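Local atomic coordinates of TetR family transcriptional regulator (Clostridium perfringens, PDB entry 6AZH), a protein that probably binds operator DNA as a dimeric TetR-family transcriptional regulator and may regulate genes of fatty acid metabolism. Residues L69-E73 against G128-I132; Q90-L94 against S157-S162. One frame throughout, in Å; residues are numbered along the deposited sequence.

Contact 1 of 2, residues L69-E73 against G128-I132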
ATOM      1  N   LEU A  69     -15.226  12.221   4.920  1.00 22.45           N
ATOM      2  CA  LEU A  69     -14.537  13.147   4.028  1.00 23.08           C
ATOM      3  C   LEU A  69     -15.475  14.256   3.568  1.00 27.34           C
ATOM      4  O   LEU A  69     -15.093  15.432   3.552  1.00 25.21           O
ATOM      5  CB  LEU A  69     -13.955  12.404   2.829  1.00 24.70           C
ATOM      6  CG  LEU A  69     -13.188  13.247   1.810  1.00 25.36           C
ATOM      7  CD1 LEU A  69     -12.014  13.962   2.473  1.00 28.79           C
ATOM      8  CD2 LEU A  69     -12.710  12.375   0.653  1.00 24.95           C
ATOM      9  N   THR A  70     -16.711  13.898   3.203  1.00 23.49           N
ATOM     10  CA  THR A  70     -17.689  14.906   2.805  1.00 24.52           C
ATOM     11  C   THR A  70     -17.947  15.902   3.929  1.00 24.42           C
ATOM     12  O   THR A  70     -18.101  17.101   3.674  1.00 28.08           O
ATOM     13  CB  THR A  70     -18.995  14.230   2.365  1.00 26.84           C
ATOM     14  OG1 THR A  70     -18.771  13.534   1.132  1.00 27.02           O
ATOM     15  CG2 THR A  70     -20.090  15.270   2.141  1.00 26.47           C
ATOM     16  N   ASP A  71     -17.977  15.435   5.181  1.00 23.85           N
ATOM     17  CA  ASP A  71     -18.151  16.359   6.304  1.00 26.26           C
ATOM     18  C   ASP A  71     -17.007  17.363   6.378  1.00 25.55           C
ATOM     19  O   ASP A  71     -17.227  18.547   6.655  1.00 28.46           O
ATOM     20  CB  ASP A  71     -18.234  15.592   7.623  1.00 28.46           C
ATOM     21  CG  ASP A  71     -19.553  14.861   7.802  1.00 32.92           C
ATOM     22  OD1 ASP A  71     -20.518  15.168   7.071  1.00 35.26           O
ATOM     23  OD2 ASP A  71     -19.613  13.982   8.686  1.00 37.18           O
ATOM     24  N   ILE A  72     -15.771  16.897   6.171  1.00 22.38           N
ATOM     25  CA  ILE A  72     -14.622  17.806   6.169  1.00 21.68           C
ATOM     26  C   ILE A  72     -14.729  18.801   5.022  1.00 24.53           C
ATOM     27  O   ILE A  72     -14.512  20.013   5.202  1.00 25.41           O
ATOM     28  CB  ILE A  72     -13.311  17.000   6.106  1.00 18.75           C
ATOM     29  CG1 ILE A  72     -13.051  16.351   7.469  1.00 20.64           C
ATOM     30  CG2 ILE A  72     -12.143  17.913   5.680  1.00 22.69           C
ATOM     31  CD1 ILE A  72     -11.858  15.444   7.485  1.00 20.70           C
ATOM     32  N   GLU A  73     -15.072  18.311   3.828  1.00 21.57           N
ATOM     33  CA  GLU A  73     -15.272  19.187   2.677  1.00 24.66           C
ATOM     34  C   GLU A  73     -16.322  20.257   2.953  1.00 28.75           C
ATOM     35  O   GLU A  73     -16.207  21.381   2.448  1.00 32.06           O
ATOM     36  CB  GLU A  73     -15.697  18.375   1.458  1.00 26.00           C
ATOM     37  CG  GLU A  73     -14.601  17.528   0.836  1.00 26.23           C
ATOM     38  CD  GLU A  73     -15.000  17.014  -0.529  1.00 32.93           C
ATOM     39  OE1 GLU A  73     -15.007  17.821  -1.476  1.00 27.65           O
ATOM     40  OE2 GLU A  73     -15.311  15.802  -0.655  1.00 32.29           O
ATOM     41  N   GLY A 128     -12.185  13.374  -3.528  1.00 19.20           N
ATOM     42  CA  GLY A 128     -12.484  14.336  -2.477  1.00 25.50           C
ATOM     43  C   GLY A 128     -11.234  15.022  -1.956  1.00 24.01           C
ATOM     44  O   GLY A 128     -11.233  16.233  -1.720  1.00 26.62           O
ATOM     45  N   ILE A 129     -10.150  14.254  -1.773  1.00 21.97           N
ATOM     46  CA  ILE A 129      -8.864  14.837  -1.393  1.00 19.11           C
ATOM     47  C   ILE A 129      -8.396  15.825  -2.453  1.00 20.57           C
ATOM     48  O   ILE A 129      -7.915  16.919  -2.135  1.00 19.72           O
ATOM     49  CB  ILE A 129      -7.809  13.734  -1.154  1.00 20.15           C
ATOM     50  CG1 ILE A 129      -8.223  12.806   0.004  1.00 19.75           C
ATOM     51  CG2 ILE A 129      -6.409  14.357  -0.892  1.00 17.71           C
ATOM     52  CD1 ILE A 129      -7.364  11.527   0.114  1.00 25.17           C
ATOM     53  N   GLU A 130      -8.527  15.458  -3.732  1.00 21.26           N
ATOM     54  CA  GLU A 130      -8.143  16.380  -4.799  1.00 21.71           C
ATOM     55  C   GLU A 130      -8.917  17.683  -4.704  1.00 18.82           C
ATOM     56  O   GLU A 130      -8.352  18.764  -4.919  1.00 23.22           O
ATOM     57  CB  GLU A 130      -8.362  15.744  -6.168  1.00 19.07           C
ATOM     58  CG  GLU A 130      -7.494  14.518  -6.374  1.00 24.56           C
ATOM     59  CD  GLU A 130      -7.732  13.813  -7.691  1.00 32.41           C
ATOM     60  OE1 GLU A 130      -8.463  14.357  -8.542  1.00 36.50           O
ATOM     61  OE2 GLU A 130      -7.181  12.707  -7.863  1.00 35.75           O
ATOM     62  N   ARG A 131     -10.206  17.609  -4.367  1.00 20.03           N
ATOM     63  CA  ARG A 131     -11.002  18.830  -4.277  1.00 23.63           C
ATOM     64  C   ARG A 131     -10.478  19.762  -3.188  1.00 23.20           C
ATOM     65  O   ARG A 131     -10.414  20.976  -3.393  1.00 23.97           O
ATOM     66  CB  ARG A 131     -12.472  18.488  -4.040  1.00 24.35           C
ATOM     67  CG  ARG A 131     -13.133  17.809  -5.244  1.00 25.15           C
ATOM     68  CD  ARG A 131     -14.633  17.768  -5.102  1.00 25.19           C
ATOM     69  NE  ARG A 131     -15.061  16.808  -4.092  1.00 27.32           N
ATOM     70  CZ  ARG A 131     -15.270  15.513  -4.334  1.00 29.03           C
ATOM     71  NH1 ARG A 131     -15.090  15.019  -5.552  1.00 29.65           N
ATOM     72  NH2 ARG A 131     -15.659  14.711  -3.357  1.00 27.98           N
ATOM     73  N   ILE A 132     -10.108  19.222  -2.024  1.00 21.58           N
ATOM     74  CA  ILE A 132      -9.557  20.072  -0.969  1.00 22.19           C
ATOM     75  C   ILE A 132      -8.235  20.677  -1.417  1.00 22.73           C
ATOM     76  O   ILE A 132      -7.973  21.871  -1.190  1.00 19.96           O
ATOM     77  CB  ILE A 132      -9.408  19.289   0.349  1.00 22.86           C
ATOM     78  CG1 ILE A 132     -10.774  18.775   0.821  1.00 26.70           C
ATOM     79  CG2 ILE A 132      -8.745  20.156   1.446  1.00 19.09           C
ATOM     80  CD1 ILE A 132     -10.672  17.761   1.935  1.00 21.85           C
TER
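The guanidinium of Arg131 and the carboxylate of Glu73 meet edge on, their planes only 24° apart, while CA of Gly128 lies over one guanidinium face, offset toward its rim. This is a side-on, two-pronged salt bridge between near-parallel helices of the all-helical TetR fold: helix 50-74, which leads out of the DNA-binding end, and helix 113-138 of the C-terminal domain. Arg131 NE donates to Glu73 OE1 in a nearly straight bond of 2.8 Å, and Arg131 NH2 to Glu73 OE2 at 2.9 Å. Each carboxylate oxygen accepts on its syn lone pair, the side facing the other oxygen, so the two bonds together fix the rotation of both flat groups. Arg131 gets there by bending at chi3 (-72°), which folds its head back along its own helix over Gly128. Glu73 instead reaches across with an extended chain.

Beneath the ion pair the contact turns apolar. The short segments run at 15° to each other with their axes 10.3 Å apart, and with no side chain on Gly128 the Leu69 side chain can come right down on the backbone: Leu69 CD2 sits 3.7 Å from Gly128 CA. The other Leu69 methyl, CD1, meets Ile132 CD1 at 4.1 Å. That same isoleucine methyl also touches Ile72 CG2, the two side chains crossing at about a right angle. Helix 79-96 backs this layer, with Leu86 against Leu69 and Leu83 against Ile132. On another side of helix 113-138, Glu130 forms a salt bridge with Arg168 of the second subunit. The aliphatic part of Glu73 joins the two layers, its CG packing 4.0 Å from Ile132 CG1.

Contact 2 of 2, residues Q90-L94 against S157-S162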
ATOM      1  N   GLN A  90      -8.431  10.261   8.832  1.00 19.37           N
ATOM      2  CA  GLN A  90      -8.076   9.044   8.090  1.00 21.74           C
ATOM      3  C   GLN A  90      -7.334   8.053   8.969  1.00 18.96           C
ATOM      4  O   GLN A  90      -7.588   6.845   8.903  1.00 16.86           O
ATOM      5  CB  GLN A  90      -7.214   9.377   6.868  1.00 22.45           C
ATOM      6  CG  GLN A  90      -7.938  10.065   5.745  1.00 22.31           C
ATOM      7  CD  GLN A  90      -7.134  10.096   4.449  1.00 22.85           C
ATOM      8  OE1 GLN A  90      -7.707  10.075   3.364  1.00 27.75           O
ATOM      9  NE2 GLN A  90      -5.809  10.139   4.560  1.00 20.15           N
ATOM     10  N   PHE A  91      -6.397   8.542   9.785  1.00 18.66           N
ATOM     11  CA  PHE A  91      -5.630   7.634  10.624  1.00 19.71           C
ATOM     12  C   PHE A  91      -6.483   7.071  11.749  1.00 21.00           C
ATOM     13  O   PHE A  91      -6.340   5.893  12.104  1.00 20.97           O
ATOM     14  CB  PHE A  91      -4.395   8.340  11.175  1.00 19.27           C
ATOM     15  CG  PHE A  91      -3.296   8.510  10.159  1.00 24.87           C
ATOM     16  CD1 PHE A  91      -2.738   7.405   9.539  1.00 23.47           C
ATOM     17  CD2 PHE A  91      -2.821   9.774   9.833  1.00 25.94           C
ATOM     18  CE1 PHE A  91      -1.731   7.546   8.607  1.00 23.74           C
ATOM     19  CE2 PHE A  91      -1.810   9.932   8.904  1.00 25.18           C
ATOM     20  CZ  PHE A  91      -1.261   8.816   8.289  1.00 24.70           C
ATOM     21  N   GLU A  92      -7.406   7.880  12.293  1.00 18.07           N
ATOM     22  CA  GLU A  92      -8.335   7.346  13.283  1.00 21.66           C
ATOM     23  C   GLU A  92      -9.232   6.287  12.656  1.00 20.04           C
ATOM     24  O   GLU A  92      -9.418   5.204  13.229  1.00 21.04           O
ATOM     25  CB  GLU A  92      -9.164   8.475  13.916  1.00 22.42           C
ATOM     26  CG  GLU A  92      -8.366   9.298  14.922  1.00 22.60           C
ATOM     27  CD  GLU A  92      -9.117  10.501  15.458  1.00 30.49           C
ATOM     28  OE1 GLU A  92     -10.272  10.722  15.046  1.00 34.78           O
ATOM     29  OE2 GLU A  92      -8.537  11.237  16.289  1.00 31.80           O
ATOM     30  N   LEU A  93      -9.745   6.556  11.450  1.00 19.34           N
ATOM     31  CA  LEU A  93     -10.595   5.579  10.768  1.00 21.79           C
ATOM     32  C   LEU A  93      -9.817   4.318  10.434  1.00 20.16           C
ATOM     33  O   LEU A  93     -10.316   3.204  10.627  1.00 20.25           O
ATOM     34  CB  LEU A  93     -11.193   6.182   9.496  1.00 23.37           C
ATOM     35  CG  LEU A  93     -12.582   5.698   9.089  1.00 28.52           C
ATOM     36  CD1 LEU A  93     -13.520   5.664  10.303  1.00 31.61           C
ATOM     37  CD2 LEU A  93     -13.162   6.571   7.976  1.00 26.82           C
ATOM     38  N   LEU A  94      -8.586   4.479   9.934  1.00 17.36           N
ATOM     39  CA  LEU A  94      -7.724   3.329   9.673  1.00 18.63           C
ATOM     40  C   LEU A  94      -7.517   2.499  10.933  1.00 21.40           C
ATOM     41  O   LEU A  94      -7.638   1.274  10.907  1.00 20.12           O
ATOM     42  CB  LEU A  94      -6.378   3.806   9.128  1.00 19.04           C
ATOM     43  CG  LEU A  94      -5.300   2.746   9.015  1.00 19.26           C
ATOM     44  CD1 LEU A  94      -5.763   1.694   8.041  1.00 21.90           C
ATOM     45  CD2 LEU A  94      -4.007   3.396   8.540  1.00 18.44           C
ATOM     46  N   SER A 157      -0.270   7.494   2.311  1.00 21.97           N
ATOM     47  CA  SER A 157       0.194   7.506   3.700  1.00 21.71           C
ATOM     48  C   SER A 157      -0.546   6.476   4.554  1.00 26.00           C
ATOM     49  O   SER A 157       0.027   5.943   5.511  1.00 23.27           O
ATOM     50  CB  SER A 157       0.058   8.902   4.313  1.00 25.40           C
ATOM     51  OG  SER A 157      -1.289   9.229   4.635  1.00 30.78           O
ATOM     52  N   LEU A 158      -1.807   6.177   4.225  1.00 22.22           N
ATOM     53  CA  LEU A 158      -2.520   5.125   4.946  1.00 24.23           C
ATOM     54  C   LEU A 158      -1.891   3.768   4.700  1.00 19.01           C
ATOM     55  O   LEU A 158      -1.871   2.911   5.592  1.00 18.34           O
ATOM     56  CB  LEU A 158      -3.978   5.082   4.518  1.00 16.49           C
ATOM     57  CG  LEU A 158      -4.752   6.348   4.858  1.00 22.30           C
ATOM     58  CD1 LEU A 158      -6.156   6.241   4.311  1.00 23.08           C
ATOM     59  CD2 LEU A 158      -4.746   6.557   6.371  1.00 24.23           C
ATOM     60  N   ILE A 159      -1.426   3.538   3.474  1.00 20.23           N
ATOM     61  CA  ILE A 159      -0.926   2.222   3.115  1.00 19.27           C
ATOM     62  C   ILE A 159       0.406   1.958   3.793  1.00 18.68           C
ATOM     63  O   ILE A 159       0.603   0.911   4.419  1.00 16.80           O
ATOM     64  CB  ILE A 159      -0.820   2.080   1.586  1.00 20.82           C
ATOM     65  CG1 ILE A 159      -2.176   2.404   0.952  1.00 30.42           C
ATOM     66  CG2 ILE A 159      -0.345   0.672   1.244  1.00 25.17           C
ATOM     67  CD1 ILE A 159      -2.244   2.241  -0.556  1.00 30.27           C
ATOM     68  N   SER A 160       1.347   2.900   3.674  1.00 18.77           N
ATOM     69  CA  SER A 160       2.648   2.694   4.295  1.00 19.91           C
ATOM     70  C   SER A 160       2.536   2.684   5.816  1.00 19.03           C
ATOM     71  O   SER A 160       3.257   1.932   6.483  1.00 20.00           O
ATOM     72  CB  SER A 160       3.640   3.765   3.817  1.00 16.76           C
ATOM     73  OG  SER A 160       3.160   5.059   4.093  1.00 22.42           O
ATOM     74  N   THR A 161       1.608   3.460   6.378  1.00 17.85           N
ATOM     75  CA  THR A 161       1.413   3.425   7.825  1.00 18.48           C
ATOM     76  C   THR A 161       0.787   2.106   8.266  1.00 22.08           C
ATOM     77  O   THR A 161       1.139   1.574   9.321  1.00 21.08           O
ATOM     78  CB  THR A 161       0.563   4.612   8.278  1.00 22.08           C
ATOM     79  OG1 THR A 161       1.206   5.817   7.855  1.00 22.44           O
ATOM     80  CG2 THR A 161       0.427   4.635   9.795  1.00 24.34           C
ATOM     81  N   SER A 162      -0.134   1.563   7.469  1.00 19.75           N
ATOM     82  CA  SER A 162      -0.677   0.239   7.771  1.00 22.23           C
ATOM     83  C   SER A 162       0.428  -0.801   7.839  1.00 23.05           C
ATOM     84  O   SER A 162       0.382  -1.717   8.668  1.00 21.56           O
ATOM     85  CB  SER A 162      -1.699  -0.177   6.717  1.00 21.54           C
ATOM     86  OG  SER A 162      -2.901   0.533   6.860  1.00 25.52           O
TER
HETATM   87  O   HOH W   1      -3.874  10.447   6.472  1.00 26.60           O
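Within the helical C-terminal domain of the TetR fold, helix 79-96 packs across helix 147-165, the short segments crossing at -45° with axes 10.7 Å apart. Leu158 sits at the middle of the contact: its CD2 lies 3.8 Å from Phe91 CD1 and 3.9 Å from Leu94 CD2, and its CD1 lies against the amide end of Gln90. Phe101 and Trp65 close in on the same leucine from neighbouring helices. Farther out on the Phe91 ring, CE1 approaches Thr161 OG1 and CZ approaches Ser157 OG. No direct hydrogen bond spans the two segments. Gln90 NE2 donates to a water at 2.7 Å, which bonds weakly to Ser157 OG and lies over one face of the Phe91 ring, displaced toward its rim; Gln90 OE1 is held by Tyr125 and Ser157 OG by Leu154 O.

On helix 147-165 the buried hydroxyls of Thr161 and Ser162 turn back on their own backbone. Thr161 OG1 donates to Ser157 O at 2.6 Å. With OG beside its backbone N (chi1 -73°), Ser162 likewise donates to Leu158 O, its N and OG reaching that oxygen from opposite faces of the carbonyl plane, while Leu94 CD1 packs 3.3 Å from Ser162 OG.

From the N terminus the chain first passes 69-73 near the end of helix 50-74, then 90-94 on the following helix, 79-96. It comes back to 128-132 on helix 113-138, closing the loop of contact 1, and only then reaches 157-162 on helix 147-165, closing that of contact 2. The two loops therefore cross. Contact 1 ties the long helix arriving from the DNA-binding end to the C-terminal domain, whereas contact 2 joins two helices within that domain. Their centres are 16 Å apart, and helices 79-96 and 113-138 connect them directly: Ile129 CD1 packs 3.6 Å from Gln90 OE1.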